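Local coordinates for protein protease inhibitor SGPI-1 (PDB 2XTT) that inhibits serine proteases of the trypsin and chymotrypsin type by presenting a substrate-like binding loop, here in a laboratory-evolved form bound to bovine trypsin, at residues 12-16 with 27-33. Sequence-based numbering, arbitrary orientation. Where two conformers were deposited one is given.
Sequences QDCNT and CTRMGCP. Unlike the reference sequence in segment 27-33: Met30 (reference Lys).
The disulfide Cys14-Cys32 forms the apolar centre, SG to SG 2.0 Å, chi3 -83°, Cys14 in rotamer p, Cys32 in m. Met30 CE packs 3.9 Å from Cys14 SG. Met30 is laboratory-evolved; the natural residue is Lys. Arg29 (phi/psi -119/36) is followed by extended residues 30-33, held by the Asn15 side chain (chi1 -75°). Asn15 OD1 accepts from Met30 N at 2.9 Å and from Thr28 OG1 at 2.7 Å. Asn15 ND2 donates to Met30 O at 2.9 Å. These bonds brace both sides of the reactive bond Arg29-Met30. This is the canonical, substrate-like loop of a pacifastin inhibitor. The CA-to-CB bond of Arg29 points away from 12-16; its NH2 forms a salt bridge with an acidic side chain of trypsin and a hydrogen bond with trypsin backbone. CA atoms pair Cys14 with Cys32 (5.6 Å), Asn15 with Thr28 (5.5 Å) and Thr16 with Cys27 (5.6 Å); Thr28 N donates to Thr16 O at 3.1 Å. Water 3 links Thr16 N to Thr28 OG1. Outermost, waters 1 and 2 join the Asp13 carboxylate to Pro33 O. The type II' turn Gln12-Asn15 connects strands 9-12 and 15-19. Strand 25-28 lies antiparallel to 15-19; Cys27 (bonded to Cys17) and Thr28 extend the sheet into trypsin.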
loop_
_atom_site.group_PDB
_atom_site.type_symbol
_atom_site.label_atom_id
_atom_site.label_comp_id
_atom_site.label_asym_id
_atom_site.label_seq_id
_atom_site.Cartn_x
_atom_site.Cartn_y
_atom_site.Cartn_z
ATOM N N GLN A 12 7.247 11.021 11.574
ATOM C CA GLN A 12 6.607 12.189 10.951
ATOM C C GLN A 12 5.132 11.927 11.093
ATOM O O GLN A 12 4.545 11.054 10.452
ATOM C CB GLN A 12 7.009 12.446 9.522
ATOM C CG GLN A 12 8.428 12.931 9.471
ATOM C CD GLN A 12 8.743 13.471 8.117
ATOM O OE1 GLN A 12 8.533 12.841 7.109
ATOM N NE2 GLN A 12 9.310 14.646 8.102
ATOM N N ASP A 13 4.605 12.691 11.998
ATOM C CA ASP A 13 3.194 12.474 12.412
ATOM C C ASP A 13 3.132 11.063 12.921
ATOM O O ASP A 13 3.854 10.688 13.809
ATOM C CB ASP A 13 2.199 12.930 11.367
ATOM C CG ASP A 13 0.799 13.084 11.912
ATOM O OD1 ASP A 13 0.472 12.779 13.097
ATOM O OD2 ASP A 13 -0.058 13.453 11.075
ATOM N N CYS A 14 2.274 10.231 12.351
ATOM C CA CYS A 14 2.126 8.880 12.817
ATOM C C CYS A 14 2.956 7.844 12.065
ATOM O O CYS A 14 2.917 6.655 12.422
ATOM C CB CYS A 14 0.641 8.485 12.769
ATOM S SG CYS A 14 -0.028 8.095 11.144
ATOM N N ASN A 15 3.717 8.255 11.043
ATOM C CA ASN A 15 4.568 7.297 10.335
ATOM C C ASN A 15 5.947 7.225 10.949
ATOM O O ASN A 15 6.541 8.260 11.300
ATOM C CB ASN A 15 4.744 7.700 8.861
ATOM C CG ASN A 15 3.452 7.395 8.085
ATOM O OD1 ASN A 15 3.152 6.196 7.910
ATOM N ND2 ASN A 15 2.720 8.380 7.692
ATOM N N THR A 16 6.425 6.018 11.019
ATOM C CA THR A 16 7.807 5.779 11.425
ATOM C C THR A 16 8.747 5.940 10.245
ATOM O O THR A 16 8.438 5.593 9.108
ATOM C CB THR A 16 7.963 4.417 12.045
ATOM O OG1 THR A 16 7.606 3.417 11.010
ATOM C CG2 THR A 16 7.011 4.257 13.215
ATOM N N CYS A 27 10.229 6.751 5.192
ATOM C CA CYS A 27 9.070 6.624 6.084
ATOM C C CYS A 27 8.011 5.713 5.442
ATOM O O CYS A 27 7.841 5.661 4.230
ATOM C CB CYS A 27 8.448 7.989 6.375
ATOM S SG CYS A 27 9.583 9.294 6.966
ATOM N N THR A 28 7.206 5.131 6.315
ATOM C CA THR A 28 6.014 4.449 5.884
ATOM C C THR A 28 5.001 5.445 5.379
ATOM O O THR A 28 5.103 6.654 5.585
ATOM C CB THR A 28 5.402 3.603 7.030
ATOM O OG1 THR A 28 5.165 4.411 8.166
ATOM C CG2 THR A 28 6.352 2.488 7.424
ATOM N N ARG A 29 3.947 4.929 4.705
ATOM C CA ARG A 29 3.032 5.697 3.925
ATOM C C ARG A 29 1.555 5.645 4.407
ATOM O O ARG A 29 0.632 5.686 3.605
ATOM C CB ARG A 29 3.181 5.362 2.441
ATOM C CG ARG A 29 4.490 5.978 1.869
ATOM C CD ARG A 29 4.822 5.528 0.457
ATOM N NE ARG A 29 5.971 6.316 0.007
ATOM C CZ ARG A 29 6.413 6.337 -1.246
ATOM N NH1 ARG A 29 5.903 5.528 -2.162
ATOM N NH2 ARG A 29 7.410 7.172 -1.584
ATOM N N MET A 30 1.337 5.585 5.724
ATOM C CA MET A 30 -0.033 5.623 6.239
ATOM C C MET A 30 -0.579 7.010 6.398
ATOM O O MET A 30 0.150 8.002 6.468
ATOM C CB MET A 30 0.057 5.229 7.723
ATOM C CG MET A 30 0.523 3.848 7.965
ATOM S SD MET A 30 0.313 3.402 9.670
ATOM C CE MET A 30 1.283 4.409 10.689
ATOM N N GLY A 31 -1.900 7.074 6.466
ATOM C CA GLY A 31 -2.613 8.286 6.953
ATOM C C GLY A 31 -2.707 8.324 8.416
ATOM O O GLY A 31 -2.532 7.300 9.131
ATOM N N CYS A 32 -2.949 9.528 8.969
ATOM C CA CYS A 32 -2.843 9.778 10.384
ATOM C C CYS A 32 -4.069 10.500 10.938
ATOM O O CYS A 32 -4.818 11.116 10.168
ATOM C CB CYS A 32 -1.579 10.633 10.667
ATOM S SG CYS A 32 -0.053 9.847 10.128
ATOM N N PRO A 33 -4.257 10.473 12.249
ATOM C CA PRO A 33 -5.423 11.196 12.804
ATOM C C PRO A 33 -5.389 12.642 12.443
ATOM O O PRO A 33 -4.284 13.240 12.354
ATOM C CB PRO A 33 -5.234 11.024 14.312
ATOM C CG PRO A 33 -4.459 9.738 14.465
ATOM C CD PRO A 33 -3.526 9.756 13.292
HETATM O O HOH W 1 -2.103 12.724 14.002
HETATM O O HOH W 2 -2.446 14.397 10.717
HETATM O O HOH W 3 4.931 3.349 10.693
#